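Local coordinates for protein octopine dehydrogenase (Pecten maximus, PDB 3C7D) that catalyses the reductive, NADH-dependent condensation of L-arginine with pyruvate to D-octopine, and the reverse oxidation, at residues P104-S109 and G130-A135. Residues are numbered along the deposited sequence; the frame is centred on the assembly and turned at random.
Sequences PYVQDS and GDKAAA
Lys-132 reaches out of a short 3-10 turn and lays its side chain across the loop 104-109, where its ammonium group meets the carboxylate of Asp-108 in a salt bridge. NZ lies 3.0 Å from OD1 of Asp-108, approaching that oxygen on its syn side but 32° out of the carboxylate plane, so the single hydrogen bond is tilted rather than flat. The two side chains cross at about a right angle, and the lysine chain, extended through its middle, bends at its last torsion (chi4 81°), which turns NZ aside from the line of the methylenes. Those methylenes slide past Val-106 in the opposite direction: CD of Lys-132 sits 3.8 Å from CG1 of the valine, the methyl held between the backbone N and carbonyl carbon (chi1 78°). The same part of the chain runs beside the carbonyl O of Val-106. On the other flank of the carboxylate, the CB of Ala-135 points at the loop and comes within 4.0 Å of OD1, while the CA atoms of Asp-108 and Ala-135 are 5.4 Å apart. Both segments follow helices, 95-102 and 121-129, and precede the neighbouring parallel strands 111-114 and 137-141, so the contact joins successive helix-to-strand connections at the surface of the nucleotide-binding half, away from the annotated sites. Next to it, Tyr-105 turns instead to helix 76-80, and Ala-135 pairs through its backbone with Ala-175. A methionine in place of Lys-132 could still pass Val-106 but would probably leave the Asp-108 carboxylate without its cationic mate. The lysine side chain thus acts in two ways: its methylenes pack on buried Val-106 while the ammonium group pairs with an exposed carboxylate, which suggests a modest, solvent-screened electrostatic tie between the two loops.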
loop_
_atom_site.group_PDB
_atom_site.type_symbol
_atom_site.label_atom_id
_atom_site.label_comp_id
_atom_site.label_asym_id
_atom_site.label_seq_id
_atom_site.Cartn_x
_atom_site.Cartn_y
_atom_site.Cartn_z
ATOM N N PRO A 104 -12.672 14.577 -12.492
ATOM C CA PRO A 104 -13.861 15.179 -13.108
ATOM C C PRO A 104 -15.009 14.197 -13.382
ATOM O O PRO A 104 -16.077 14.622 -13.826
ATOM C CB PRO A 104 -13.326 15.746 -14.436
ATOM C CG PRO A 104 -11.828 15.649 -14.355
ATOM C CD PRO A 104 -11.556 14.499 -13.451
ATOM N N TYR A 105 -14.800 12.908 -13.115
ATOM C CA TYR A 105 -15.789 11.889 -13.480
ATOM C C TYR A 105 -16.357 11.100 -12.306
ATOM O O TYR A 105 -17.388 10.436 -12.442
ATOM C CB TYR A 105 -15.212 10.928 -14.524
ATOM C CG TYR A 105 -14.745 11.610 -15.789
ATOM C CD1 TYR A 105 -15.663 12.146 -16.695
ATOM C CD2 TYR A 105 -13.387 11.716 -16.083
ATOM C CE1 TYR A 105 -15.236 12.782 -17.857
ATOM C CE2 TYR A 105 -12.950 12.345 -17.245
ATOM C CZ TYR A 105 -13.878 12.874 -18.128
ATOM O OH TYR A 105 -13.449 13.491 -19.279
ATOM N N VAL A 106 -15.691 11.171 -11.159
ATOM C CA VAL A 106 -16.097 10.393 -9.990
ATOM C C VAL A 106 -17.441 10.889 -9.424
ATOM O O VAL A 106 -17.642 12.092 -9.252
ATOM C CB VAL A 106 -14.961 10.341 -8.923
ATOM C CG1 VAL A 106 -14.880 11.626 -8.108
ATOM C CG2 VAL A 106 -15.128 9.140 -8.024
ATOM N N GLN A 107 -18.366 9.962 -9.183
ATOM C CA GLN A 107 -19.668 10.314 -8.612
ATOM C C GLN A 107 -19.596 10.357 -7.087
ATOM O O GLN A 107 -18.747 9.699 -6.483
ATOM C CB GLN A 107 -20.772 9.363 -9.097
ATOM C CG GLN A 107 -20.833 8.014 -8.382
ATOM C CD GLN A 107 -22.103 7.230 -8.687
ATOM O OE1 GLN A 107 -22.055 6.020 -8.894
ATOM N NE2 GLN A 107 -23.244 7.917 -8.709
ATOM N N ASP A 108 -20.484 11.136 -6.472
ATOM C CA ASP A 108 -20.451 11.368 -5.027
ATOM C C ASP A 108 -20.433 10.075 -4.217
ATOM O O ASP A 108 -19.723 9.977 -3.215
ATOM C CB ASP A 108 -21.639 12.231 -4.586
ATOM C CG ASP A 108 -21.540 13.669 -5.068
ATOM O OD1 ASP A 108 -20.418 14.159 -5.321
ATOM O OD2 ASP A 108 -22.600 14.321 -5.178
ATOM N N SER A 109 -21.207 9.091 -4.665
ATOM C CA SER A 109 -21.374 7.833 -3.939
ATOM C C SER A 109 -20.295 6.791 -4.261
ATOM O O SER A 109 -20.469 5.604 -3.971
ATOM C CB SER A 109 -22.769 7.253 -4.201
ATOM O OG SER A 109 -22.917 6.877 -5.557
ATOM N N GLY A 130 -10.219 17.499 -4.178
ATOM C CA GLY A 130 -10.732 18.749 -3.604
ATOM C C GLY A 130 -12.049 18.623 -2.853
ATOM O O GLY A 130 -12.172 17.808 -1.937
ATOM N N ASP A 131 -13.034 19.426 -3.261
ATOM C CA ASP A 131 -14.352 19.479 -2.613
ATOM C C ASP A 131 -15.116 18.149 -2.617
ATOM O O ASP A 131 -15.931 17.899 -1.725
ATOM C CB ASP A 131 -15.223 20.586 -3.237
ATOM C CG ASP A 131 -14.837 21.993 -2.761
ATOM O OD1 ASP A 131 -14.277 22.136 -1.651
ATOM O OD2 ASP A 131 -15.109 22.967 -3.499
ATOM N N LYS A 132 -14.845 17.301 -3.610
ATOM C CA LYS A 132 -15.543 16.019 -3.759
ATOM C C LYS A 132 -15.025 14.941 -2.808
ATOM O O LYS A 132 -15.676 13.906 -2.624
ATOM C CB LYS A 132 -15.454 15.525 -5.206
ATOM C CG LYS A 132 -16.674 14.737 -5.672
ATOM C CD LYS A 132 -16.799 14.774 -7.188
ATOM C CE LYS A 132 -18.215 14.454 -7.646
ATOM N NZ LYS A 132 -19.139 15.619 -7.564
ATOM N N ALA A 133 -13.862 15.190 -2.206
ATOM C CA ALA A 133 -13.207 14.228 -1.313
ATOM C C ALA A 133 -13.998 13.956 -0.035
ATOM O O ALA A 133 -13.928 12.859 0.521
ATOM C CB ALA A 133 -11.806 14.691 -0.976
ATOM N N ALA A 134 -14.740 14.959 0.428
ATOM C CA ALA A 134 -15.565 14.822 1.625
ATOM C C ALA A 134 -16.858 14.052 1.343
ATOM O O ALA A 134 -17.537 13.608 2.272
ATOM C CB ALA A 134 -15.869 16.189 2.214
ATOM N N ALA A 135 -17.192 13.899 0.063
ATOM C CA ALA A 135 -18.396 13.178 -0.354
ATOM C C ALA A 135 -18.136 11.674 -0.477
ATOM O O ALA A 135 -18.870 10.859 0.090
ATOM C CB ALA A 135 -18.930 13.747 -1.666
#